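Local coordinates for protein tryptophane-5-halogenase (Microbispora sp. ATCC PTA-5024, PDB 5UAO) that installs chlorine at carbon 5 of a tryptophan in the lanthipeptide NAI-107, probably using reduced flavin, as related tryptophan halogenases do, at residues A40-A45 with V194-A199; L86-A91 with V182-E187; Y225-D230 with Q367-L372. One frame throughout, in Å; residues are numbered along the deposited sequence.

Interaction 1. Residues A40-A45 with V194-A199; sequences AGYLTA and VRHVDA. With FAD (flavin-adenine dinucleotide), chain E.
Tyr42, on helix 39-51, reaches across to His196 on strand 195-208. Its CB rests on Leu185 of a neighbouring helix. The first torsion (chi1 -80°) sets CG beside the backbone N and opposite the carbonyl carbon, which carries the ring along the helix flank and brings its tip to the strand. On the way the side chain packs on Leu59, Thr186 and Ala189, with Thr186 OG1 against CZ. Only the hydroxyl meets the other segment: Tyr42 OH lies 3.4 Å from His196 CD2, at the edge of the imidazole and near its plane, while the two side chains cross at about a right angle. This pair is not hydrogen-bonded. Instead, Tyr42 OH and His196 NE2 both bond to OE2 of Glu61; one carboxylate oxygen holds both groups, which probably accounts for their closeness. Beside them the contact turns apolar. Val194 straddles the small Ala45 side chain, with CG1 and CG2 each 4.1 Å from Ala45 CB, and Val194 CG2 also lies 3.9 Å from Ala45 O.

Both segments also run up to the cofactor. At the start of the helix, Ala40 N donates to O2P of FAD at 3.1 Å (N-H...O angle 147°), and at the far end of the strand segment Ala199 O is 3.4 Å from C2A of the adenine. The phosphate therefore sits at the positive end of a helix dipole, which would be expected to help stabilise its charge, whereas helix and strand are joined by apolar packing and a shared, probably ionised, carboxylate.

Interaction 2. Residues L86-A91 with V182-E187; sequences LGIDPA and VRYLTE
The hydroxyl of Tyr184 is hydrogen-bonded to Glu92 OE1 and at the same time backed by a methyl group, Ile88 CG2, at 3.7 Å. That methyl lies at the edge of the phenol ring, in its plane, and Ile88 CG2 also approaches Tyr184 CE2 at 3.9 Å. The two side chains run alongside one another in opposing directions. The tyrosine ring leaves its helix with CG opposite the backbone N (chi1 -180°), which projects it towards the 86-91 turn. The other branch of Ile88 is used separately: its CD1 comes to 4.2 Å from Leu185 CD2, so the one isoleucine bridges two successive residues of the helix.

The polar partner of Tyr184 is itself set in place by the turn. Asp89 occupies the N-cap position of helix 90-97, and its OD2 accepts from Glu92 N, in the first turn of that helix. The same residue, Glu92, therefore receives the cap through its backbone and holds the phenol through its side chain. Gly87, with positive phi, marks where the chain has left helix 76-85 before entering this link.

Within the 182-187 helix, Val182 O accepts twice, from Thr186 N and from Thr186 OG1 (2.6 Å), the two donors arriving from opposite faces of the carbonyl plane.

The turn joins helices 76-85 and 90-97, and helix 178-191 packs against it; Phe93 touches both Ile88 and Tyr184, His96 meets the Tyr184 ring with the planes at about 40°, and Leu86 and Thr186 also touch helix 39-51.

Interaction 3. Residues Y225-D230 with Q367-L372; sequences YDFYVD and QILVSL
Leu369 carries the helix side of this contact, dividing its two methyls between Phe227 and Val229. Its CG is placed opposite the backbone N (chi1 172°), and from there CD1 lies 3.7 Å from Phe227 CE2, approaching the ring obliquely, while CD2 meets Val229 CG2 tip to tip at 3.7 Å. Phe227 and Val229 can share this leucine because alternate residues of a strand point to the same side. All three are buried. On the far face of the strand a polar bond is buried too: Tyr228 OH accepts from Tyr225 N at 3.0 Å.

The margins are more open. Asp226, partly exposed just before the strand, forms a salt bridge with Arg377, and Ser371 is partly exposed on the helix, where it packs on Thr448 of the second subunit. Other residues of the helix, Gln367 and Ile368, pack on Phe447 of that subunit.

Strand 227-230 runs parallel to both of its neighbours, 31-35 and 341-343. A helix laid on such a sheet by buried aliphatic side chains is characteristic of the Rossmann-like FAD-binding fold of flavin-dependent halogenases.

How the interactions relate
Interaction 1 lies between the other two, its centre about 14 Å from that of interaction 2 and 13 Å from that of interaction 3, which are themselves about 21 Å apart and do not touch. Helix 39-51 is the common element: Leu43 packs on Leu86 and Leu185 of interaction 2, and Thr44 on Val229 and Leu369 of interaction 3. Along the chain, interaction 2 falls wholly between the segments of interaction 1, and interaction 3 follows both. Strands 195-208 and 227-230 belong to one mixed sheet. Segments distant in sequence thereby pack against the helix whose start meets the FAD phosphate, consistent with a Rossmann-like cofactor domain.

Interaction 1. Residues A40-A45 with V194-A199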
loop_
_atom_site.group_PDB
_atom_site.type_symbol
_atom_site.label_atom_id
_atom_site.label_comp_id
_atom_site.label_asym_id
_atom_site.label_seq_id
_atom_site.Cartn_x
_atom_site.Cartn_y
_atom_site.Cartn_z
ATOM N N ALA A 40 -4.383 -14.326 -22.989
ATOM C CA ALA A 40 -3.608 -14.645 -21.803
ATOM C C ALA A 40 -2.388 -15.495 -22.168
ATOM O O ALA A 40 -1.263 -15.258 -21.700
ATOM C CB ALA A 40 -4.499 -15.364 -20.755
ATOM N N GLY A 41 -2.591 -16.498 -23.001
ATOM C CA GLY A 41 -1.538 -17.442 -23.300
ATOM C C GLY A 41 -0.428 -16.762 -24.127
ATOM O O GLY A 41 0.763 -16.904 -23.813
ATOM N N TYR A 42 -0.825 -15.972 -25.117
ATOM C CA TYR A 42 0.184 -15.334 -25.998
ATOM C C TYR A 42 0.976 -14.261 -25.265
ATOM O O TYR A 42 2.215 -14.215 -25.408
ATOM C CB TYR A 42 -0.402 -14.865 -27.344
ATOM C CG TYR A 42 -0.520 -16.077 -28.328
ATOM C CD1 TYR A 42 0.593 -16.564 -28.974
ATOM C CD2 TYR A 42 -1.705 -16.762 -28.510
ATOM C CE1 TYR A 42 0.522 -17.680 -29.776
ATOM C CE2 TYR A 42 -1.789 -17.860 -29.343
ATOM C CZ TYR A 42 -0.642 -18.308 -29.979
ATOM O OH TYR A 42 -0.671 -19.380 -30.829
ATOM N N LEU A 43 0.299 -13.454 -24.439
ATOM C CA LEU A 43 1.013 -12.488 -23.682
ATOM C C LEU A 43 1.970 -13.121 -22.702
ATOM O O LEU A 43 3.081 -12.632 -22.514
ATOM C CB LEU A 43 0.068 -11.499 -22.991
ATOM C CG LEU A 43 -0.808 -10.628 -23.899
ATOM C CD1 LEU A 43 -1.765 -9.895 -23.036
ATOM C CD2 LEU A 43 -0.009 -9.595 -24.731
ATOM N N THR A 44 1.590 -14.221 -22.066
ATOM C CA THR A 44 2.494 -14.891 -21.165
ATOM C C THR A 44 3.681 -15.468 -21.902
ATOM O O THR A 44 4.826 -15.285 -21.440
ATOM C CB THR A 44 1.809 -16.087 -20.487
ATOM O OG1 THR A 44 0.674 -15.604 -19.790
ATOM C CG2 THR A 44 2.729 -16.756 -19.535
ATOM N N ALA A 45 3.438 -16.145 -23.027
ATOM C CA ALA A 45 4.545 -16.759 -23.779
ATOM C C ALA A 45 5.544 -15.685 -24.313
ATOM O O ALA A 45 6.750 -15.864 -24.226
ATOM C CB ALA A 45 3.983 -17.573 -24.934
ATOM N N VAL A 194 8.891 -18.912 -29.833
ATOM C CA VAL A 194 7.923 -19.682 -29.018
ATOM C C VAL A 194 7.516 -20.909 -29.856
ATOM O O VAL A 194 7.141 -20.734 -31.035
ATOM C CB VAL A 194 6.686 -18.831 -28.639
ATOM C CG1 VAL A 194 5.621 -19.699 -28.000
ATOM C CG2 VAL A 194 7.061 -17.718 -27.661
ATOM N N ARG A 195 7.588 -22.121 -29.300
ATOM C CA ARG A 195 7.136 -23.313 -30.068
ATOM C C ARG A 195 5.633 -23.496 -29.946
ATOM O O ARG A 195 5.088 -23.363 -28.879
ATOM C CB ARG A 195 7.832 -24.562 -29.544
ATOM C CG ARG A 195 9.340 -24.414 -29.462
ATOM C CD ARG A 195 10.040 -25.769 -29.326
ATOM N NE ARG A 195 9.921 -26.387 -27.997
ATOM C CZ ARG A 195 9.038 -27.327 -27.658
ATOM N NH1 ARG A 195 8.119 -27.754 -28.516
ATOM N NH2 ARG A 195 9.061 -27.828 -26.428
ATOM N N HIS A 196 4.967 -23.824 -31.025
ATOM C CA HIS A 196 3.552 -24.080 -30.990
ATOM C C HIS A 196 3.242 -25.599 -30.955
ATOM O O HIS A 196 3.887 -26.346 -31.654
ATOM C CB HIS A 196 2.899 -23.438 -32.180
ATOM C CG HIS A 196 1.420 -23.401 -32.072
ATOM N ND1 HIS A 196 0.603 -24.393 -32.594
ATOM C CD2 HIS A 196 0.599 -22.493 -31.495
ATOM C CE1 HIS A 196 -0.659 -24.095 -32.332
ATOM N NE2 HIS A 196 -0.689 -22.945 -31.666
ATOM N N VAL A 197 2.286 -26.029 -30.107
ATOM C CA VAL A 197 1.791 -27.395 -30.068
ATOM C C VAL A 197 0.243 -27.408 -30.257
ATOM O O VAL A 197 -0.484 -26.731 -29.513
ATOM C CB VAL A 197 2.209 -28.054 -28.753
ATOM C CG1 VAL A 197 1.690 -29.474 -28.681
ATOM C CG2 VAL A 197 3.739 -28.067 -28.626
ATOM N N ASP A 198 -0.256 -28.094 -31.277
ATOM C CA ASP A 198 -1.686 -28.189 -31.479
ATOM C C ASP A 198 -2.159 -29.446 -30.769
ATOM O O ASP A 198 -1.881 -30.565 -31.213
ATOM C CB ASP A 198 -2.038 -28.181 -32.960
ATOM C CG ASP A 198 -3.534 -28.457 -33.245
ATOM O OD1 ASP A 198 -4.418 -28.319 -32.365
ATOM O OD2 ASP A 198 -3.828 -28.849 -34.401
ATOM N N ALA A 199 -2.907 -29.274 -29.690
ATOM C CA ALA A 199 -3.350 -30.446 -28.909
ATOM C C ALA A 199 -4.534 -30.086 -28.041
ATOM O O ALA A 199 -4.709 -28.934 -27.651
ATOM C CB ALA A 199 -2.197 -30.938 -28.046
HETATM P PA FAD E . -9.685 -17.828 -23.578
HETATM O O1A FAD E . -9.690 -16.666 -24.572
HETATM O O2A FAD E . -10.979 -18.518 -23.106
HETATM O O5B FAD E . -8.617 -18.934 -24.049
HETATM C C5B FAD E . -8.537 -20.257 -23.558
HETATM C C4B FAD E . -7.541 -21.002 -24.429
HETATM O O4B FAD E . -7.381 -22.218 -23.693
HETATM C C3B FAD E . -7.976 -21.389 -25.857
HETATM O O3B FAD E . -6.863 -21.230 -26.873
HETATM C C2B FAD E . -8.362 -22.867 -25.725
HETATM O O2B FAD E . -8.234 -23.674 -26.965
HETATM C C1B FAD E . -7.394 -23.303 -24.625
HETATM N N9A FAD E . -7.834 -24.566 -23.984
HETATM C C8A FAD E . -8.901 -24.728 -23.146
HETATM N N7A FAD E . -8.967 -26.029 -22.748
HETATM C C5A FAD E . -7.950 -26.684 -23.362
HETATM C C6A FAD E . -7.513 -28.074 -23.412
HETATM N N6A FAD E . -8.181 -29.020 -22.687
HETATM N N1A FAD E . -6.434 -28.347 -24.131
HETATM C C2A FAD E . -5.749 -27.417 -24.824
HETATM N N3A FAD E . -6.120 -26.135 -24.837
HETATM C C4A FAD E . -7.197 -25.736 -24.135
HETATM N N1 FAD E . -10.784 -7.767 -20.910
HETATM C C2 FAD E . -10.310 -6.505 -21.185
HETATM O O2 FAD E . -9.112 -6.188 -20.894
HETATM N N3 FAD E . -11.094 -5.570 -21.785
HETATM C C4 FAD E . -12.371 -5.802 -22.153
HETATM O O4 FAD E . -13.024 -4.854 -22.691
HETATM C C4X FAD E . -12.935 -7.166 -21.881
HETATM N N5 FAD E . -14.227 -7.507 -22.144
HETATM C C5X FAD E . -14.720 -8.742 -21.887
HETATM C C6 FAD E . -16.048 -9.020 -22.183
HETATM C C7 FAD E . -16.600 -10.258 -21.905
HETATM C C7M FAD E . -18.022 -10.605 -22.234
HETATM C C8 FAD E . -15.762 -11.315 -21.343
HETATM C C8M FAD E . -16.377 -12.669 -21.058
HETATM C C9 FAD E . -14.441 -11.038 -21.038
HETATM C C9A FAD E . -13.858 -9.787 -21.258
HETATM N N10 FAD E . -12.491 -9.489 -20.923
HETATM C C10 FAD E . -12.038 -8.165 -21.222
HETATM C "C1'" FAD E . -11.478 -10.449 -20.386
HETATM C "C2'" FAD E . -10.599 -10.796 -21.682
HETATM O "O2'" FAD E . -11.600 -11.187 -22.614
HETATM C "C3'" FAD E . -9.681 -12.018 -22.047
HETATM O "O3'" FAD E . -9.309 -12.310 -23.447
HETATM C "C4'" FAD E . -10.521 -13.260 -21.987
HETATM O "O4'" FAD E . -11.853 -12.967 -21.467
HETATM C "C5'" FAD E . -9.647 -14.303 -21.291
HETATM O "O5'" FAD E . -8.609 -14.711 -22.133
HETATM P P FAD E . -8.054 -16.213 -21.797
HETATM O O1P FAD E . -7.876 -16.369 -20.348
HETATM O O2P FAD E . -6.816 -16.279 -22.683
HETATM O O3P FAD E . -9.119 -17.326 -22.127
#

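Interaction 2. Residues L86-A91 with V182-E187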
loop_
_atom_site.group_PDB
_atom_site.type_symbol
_atom_site.label_atom_id
_atom_site.label_comp_id
_atom_site.label_asym_id
_atom_site.label_seq_id
_atom_site.Cartn_x
_atom_site.Cartn_y
_atom_site.Cartn_z
ATOM N N LEU A 86 6.990 -6.010 -23.474
ATOM C CA LEU A 86 7.070 -7.036 -24.519
ATOM C C LEU A 86 7.874 -6.544 -25.759
ATOM O O LEU A 86 8.057 -7.337 -26.698
ATOM C CB LEU A 86 5.703 -7.551 -24.956
ATOM C CG LEU A 86 4.747 -8.193 -23.909
ATOM C CD1 LEU A 86 3.547 -8.669 -24.685
ATOM C CD2 LEU A 86 5.361 -9.361 -23.177
ATOM N N GLY A 87 8.342 -5.297 -25.769
ATOM C CA GLY A 87 9.176 -4.788 -26.906
ATOM C C GLY A 87 8.447 -4.808 -28.258
ATOM O O GLY A 87 9.046 -5.019 -29.333
ATOM N N ILE A 88 7.143 -4.572 -28.241
ATOM C CA ILE A 88 6.368 -4.545 -29.486
ATOM C C ILE A 88 6.558 -3.196 -30.132
ATOM O O ILE A 88 6.302 -2.182 -29.491
ATOM C CB ILE A 88 4.873 -4.773 -29.223
ATOM C CG1 ILE A 88 4.652 -6.238 -28.804
ATOM C CG2 ILE A 88 4.079 -4.424 -30.456
ATOM C CD1 ILE A 88 3.230 -6.533 -28.421
ATOM N N ASP A 89 7.060 -3.181 -31.373
ATOM C CA ASP A 89 7.256 -1.967 -32.142
ATOM C C ASP A 89 5.944 -1.251 -32.458
ATOM O O ASP A 89 5.055 -1.822 -33.068
ATOM C CB ASP A 89 7.922 -2.310 -33.492
ATOM C CG ASP A 89 8.013 -1.090 -34.439
ATOM O OD1 ASP A 89 8.792 -0.163 -34.165
ATOM O OD2 ASP A 89 7.304 -1.037 -35.453
ATOM N N PRO A 90 5.859 0.021 -32.130
ATOM C CA PRO A 90 4.537 0.656 -32.286
ATOM C C PRO A 90 4.047 0.848 -33.680
ATOM O O PRO A 90 2.847 0.782 -33.890
ATOM C CB PRO A 90 4.690 1.993 -31.593
ATOM C CG PRO A 90 6.135 2.203 -31.388
ATOM C CD PRO A 90 6.786 0.853 -31.328
ATOM N N ALA A 91 4.947 1.079 -34.650
ATOM C CA ALA A 91 4.500 1.265 -36.021
ATOM C C ALA A 91 3.908 -0.048 -36.541
ATOM O O ALA A 91 2.826 -0.089 -37.147
ATOM C CB ALA A 91 5.674 1.765 -36.911
ATOM N N VAL A 182 -4.971 -11.038 -31.561
ATOM C CA VAL A 182 -4.527 -12.412 -31.449
ATOM C C VAL A 182 -3.639 -12.898 -32.594
ATOM O O VAL A 182 -2.676 -13.616 -32.339
ATOM C CB VAL A 182 -5.675 -13.407 -31.131
ATOM C CG1 VAL A 182 -5.094 -14.816 -31.046
ATOM C CG2 VAL A 182 -6.246 -13.090 -29.756
ATOM N N ARG A 183 -4.001 -12.548 -33.824
ATOM C CA ARG A 183 -3.266 -13.003 -34.986
ATOM C C ARG A 183 -1.846 -12.392 -34.899
ATOM O O ARG A 183 -0.866 -13.048 -35.141
ATOM C CB ARG A 183 -3.989 -12.594 -36.278
ATOM C CG ARG A 183 -3.214 -12.941 -37.540
ATOM C CD ARG A 183 -4.078 -12.772 -38.769
ATOM N NE ARG A 183 -3.302 -12.462 -39.973
ATOM C CZ ARG A 183 -2.714 -13.360 -40.769
ATOM N NH1 ARG A 183 -2.782 -14.671 -40.507
ATOM N NH2 ARG A 183 -2.047 -12.935 -41.843
ATOM N N TYR A 184 -1.778 -11.121 -34.548
ATOM C CA TYR A 184 -0.504 -10.457 -34.424
ATOM C C TYR A 184 0.380 -11.011 -33.349
ATOM O O TYR A 184 1.559 -11.276 -33.565
ATOM C CB TYR A 184 -0.708 -8.988 -34.126
ATOM C CG TYR A 184 0.600 -8.270 -33.998
ATOM C CD1 TYR A 184 1.478 -8.174 -35.100
ATOM C CD2 TYR A 184 0.931 -7.599 -32.858
ATOM C CE1 TYR A 184 2.698 -7.485 -35.008
ATOM C CE2 TYR A 184 2.134 -6.891 -32.769
ATOM C CZ TYR A 184 3.004 -6.816 -33.856
ATOM O OH TYR A 184 4.201 -6.095 -33.773
ATOM N N LEU A 185 -0.176 -11.198 -32.161
ATOM C CA LEU A 185 0.563 -11.839 -31.109
ATOM C C LEU A 185 1.013 -13.256 -31.494
ATOM O O LEU A 185 2.106 -13.694 -31.152
ATOM C CB LEU A 185 -0.267 -11.902 -29.820
ATOM C CG LEU A 185 -0.706 -10.586 -29.181
ATOM C CD1 LEU A 185 -1.622 -10.857 -27.988
ATOM C CD2 LEU A 185 0.486 -9.723 -28.833
ATOM N N THR A 186 0.183 -13.947 -32.243
ATOM C CA THR A 186 0.533 -15.308 -32.653
ATOM C C THR A 186 1.728 -15.298 -33.606
ATOM O O THR A 186 2.664 -16.118 -33.520
ATOM C CB THR A 186 -0.676 -15.970 -33.318
ATOM O OG1 THR A 186 -1.749 -16.075 -32.360
ATOM C CG2 THR A 186 -0.312 -17.390 -33.882
ATOM N N GLU A 187 1.715 -14.318 -34.478
ATOM C CA GLU A 187 2.816 -14.126 -35.427
ATOM C C GLU A 187 4.090 -13.741 -34.713
ATOM O O GLU A 187 5.158 -14.251 -35.051
ATOM C CB GLU A 187 2.444 -13.041 -36.487
ATOM C CG GLU A 187 3.612 -12.543 -37.361
ATOM C CD GLU A 187 3.594 -11.028 -37.639
ATOM O OE1 GLU A 187 2.872 -10.577 -38.570
ATOM O OE2 GLU A 187 4.342 -10.286 -36.944
#

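Interaction 3. Residues Y225-D230 with Q367-L372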
loop_
_atom_site.group_PDB
_atom_site.type_symbol
_atom_site.label_atom_id
_atom_site.label_comp_id
_atom_site.label_asym_id
_atom_site.label_seq_id
_atom_site.Cartn_x
_atom_site.Cartn_y
_atom_site.Cartn_z
ATOM N N TYR A 225 6.605 -30.553 -19.165
ATOM C CA TYR A 225 7.368 -29.281 -19.052
ATOM C C TYR A 225 7.816 -29.122 -17.615
ATOM O O TYR A 225 7.225 -29.701 -16.673
ATOM C CB TYR A 225 6.551 -28.017 -19.504
ATOM C CG TYR A 225 5.978 -28.160 -20.904
ATOM C CD1 TYR A 225 6.784 -28.040 -22.029
ATOM C CD2 TYR A 225 4.664 -28.538 -21.093
ATOM C CE1 TYR A 225 6.290 -28.279 -23.299
ATOM C CE2 TYR A 225 4.154 -28.759 -22.350
ATOM C CZ TYR A 225 4.988 -28.599 -23.446
ATOM O OH TYR A 225 4.430 -28.835 -24.637
ATOM N N ASP A 226 8.818 -28.308 -17.395
ATOM C CA ASP A 226 9.281 -28.070 -16.025
ATOM C C ASP A 226 8.301 -27.192 -15.235
ATOM O O ASP A 226 8.146 -27.358 -14.055
ATOM C CB ASP A 226 10.687 -27.460 -15.999
ATOM C CG ASP A 226 11.769 -28.399 -16.609
ATOM O OD1 ASP A 226 11.731 -29.639 -16.372
ATOM O OD2 ASP A 226 12.665 -27.864 -17.297
ATOM N N PHE A 227 7.611 -26.298 -15.929
ATOM C CA PHE A 227 6.621 -25.431 -15.316
ATOM C C PHE A 227 5.456 -25.274 -16.285
ATOM O O PHE A 227 5.664 -25.183 -17.482
ATOM C CB PHE A 227 7.212 -24.039 -15.000
ATOM C CG PHE A 227 6.381 -23.234 -14.031
ATOM C CD1 PHE A 227 6.557 -23.375 -12.637
ATOM C CD2 PHE A 227 5.415 -22.372 -14.490
ATOM C CE1 PHE A 227 5.801 -22.639 -11.733
ATOM C CE2 PHE A 227 4.656 -21.604 -13.601
ATOM C CZ PHE A 227 4.830 -21.765 -12.209
ATOM N N TYR A 228 4.243 -25.168 -15.752
ATOM C CA TYR A 228 3.048 -24.978 -16.577
ATOM C C TYR A 228 2.339 -23.651 -16.249
ATOM O O TYR A 228 2.085 -23.352 -15.062
ATOM C CB TYR A 228 2.046 -26.122 -16.296
ATOM C CG TYR A 228 2.644 -27.498 -16.514
ATOM C CD1 TYR A 228 3.442 -28.081 -15.542
ATOM C CD2 TYR A 228 2.451 -28.166 -17.701
ATOM C CE1 TYR A 228 4.032 -29.286 -15.772
ATOM C CE2 TYR A 228 3.063 -29.394 -17.942
ATOM C CZ TYR A 228 3.819 -29.954 -17.002
ATOM O OH TYR A 228 4.419 -31.223 -17.257
ATOM N N VAL A 229 1.894 -22.950 -17.275
ATOM C CA VAL A 229 1.019 -21.783 -17.058
ATOM C C VAL A 229 -0.411 -22.199 -17.506
ATOM O O VAL A 229 -0.609 -22.701 -18.628
ATOM C CB VAL A 229 1.512 -20.527 -17.806
ATOM C CG1 VAL A 229 0.756 -19.300 -17.352
ATOM C CG2 VAL A 229 2.997 -20.232 -17.596
ATOM N N ASP A 230 -1.391 -22.082 -16.599
ATOM C CA ASP A 230 -2.747 -22.377 -16.951
ATOM C C ASP A 230 -3.446 -21.153 -17.555
ATOM O O ASP A 230 -3.815 -20.197 -16.846
ATOM C CB ASP A 230 -3.524 -22.898 -15.751
ATOM C CG ASP A 230 -4.900 -23.369 -16.143
ATOM O OD1 ASP A 230 -5.377 -23.055 -17.257
ATOM O OD2 ASP A 230 -5.557 -24.053 -15.308
ATOM N N GLN A 367 3.653 -10.302 -15.019
ATOM C CA GLN A 367 4.861 -9.697 -14.401
ATOM C C GLN A 367 5.245 -10.414 -13.174
ATOM O O GLN A 367 6.412 -10.570 -12.863
ATOM C CB GLN A 367 4.690 -8.190 -14.105
ATOM C CG GLN A 367 4.771 -7.405 -15.332
ATOM C CD GLN A 367 4.628 -5.945 -15.039
ATOM O OE1 GLN A 367 3.534 -5.348 -15.190
ATOM N NE2 GLN A 367 5.696 -5.378 -14.547
ATOM N N ILE A 368 4.252 -10.840 -12.414
ATOM C CA ILE A 368 4.487 -11.657 -11.231
ATOM C C ILE A 368 5.213 -12.961 -11.580
ATOM O O ILE A 368 6.267 -13.295 -10.991
ATOM C CB ILE A 368 3.151 -11.936 -10.498
ATOM C CG1 ILE A 368 2.624 -10.640 -9.857
ATOM C CG2 ILE A 368 3.260 -13.005 -9.427
ATOM C CD1 ILE A 368 1.262 -10.820 -9.247
ATOM N N LEU A 369 4.682 -13.672 -12.549
ATOM C CA LEU A 369 5.279 -14.938 -12.967
ATOM C C LEU A 369 6.687 -14.727 -13.473
ATOM O O LEU A 369 7.628 -15.452 -13.115
ATOM C CB LEU A 369 4.442 -15.542 -14.083
ATOM C CG LEU A 369 5.059 -16.807 -14.783
ATOM C CD1 LEU A 369 5.143 -17.951 -13.786
ATOM C CD2 LEU A 369 4.247 -17.178 -15.993
ATOM N N VAL A 370 6.860 -13.725 -14.310
ATOM C CA VAL A 370 8.154 -13.544 -14.993
ATOM C C VAL A 370 9.255 -13.128 -14.038
ATOM O O VAL A 370 10.425 -13.608 -14.150
ATOM C CB VAL A 370 8.049 -12.624 -16.188
ATOM C CG1 VAL A 370 9.421 -12.362 -16.835
ATOM C CG2 VAL A 370 7.148 -13.307 -17.213
ATOM N N SER A 371 8.884 -12.295 -13.075
ATOM C CA SER A 371 9.791 -11.920 -12.015
ATOM C C SER A 371 10.110 -13.002 -11.028
ATOM O O SER A 371 11.178 -12.980 -10.470
ATOM C CB SER A 371 9.120 -10.840 -11.148
ATOM O OG SER A 371 8.932 -9.691 -11.899
ATOM N N LEU A 372 9.116 -13.816 -10.655
ATOM C CA LEU A 372 9.254 -14.717 -9.546
ATOM C C LEU A 372 9.532 -16.196 -9.890
ATOM O O LEU A 372 9.818 -16.984 -8.990
ATOM C CB LEU A 372 8.032 -14.629 -8.629
ATOM C CG LEU A 372 7.743 -13.303 -7.947
ATOM C CD1 LEU A 372 6.601 -13.498 -6.945
ATOM C CD2 LEU A 372 8.951 -12.733 -7.258
#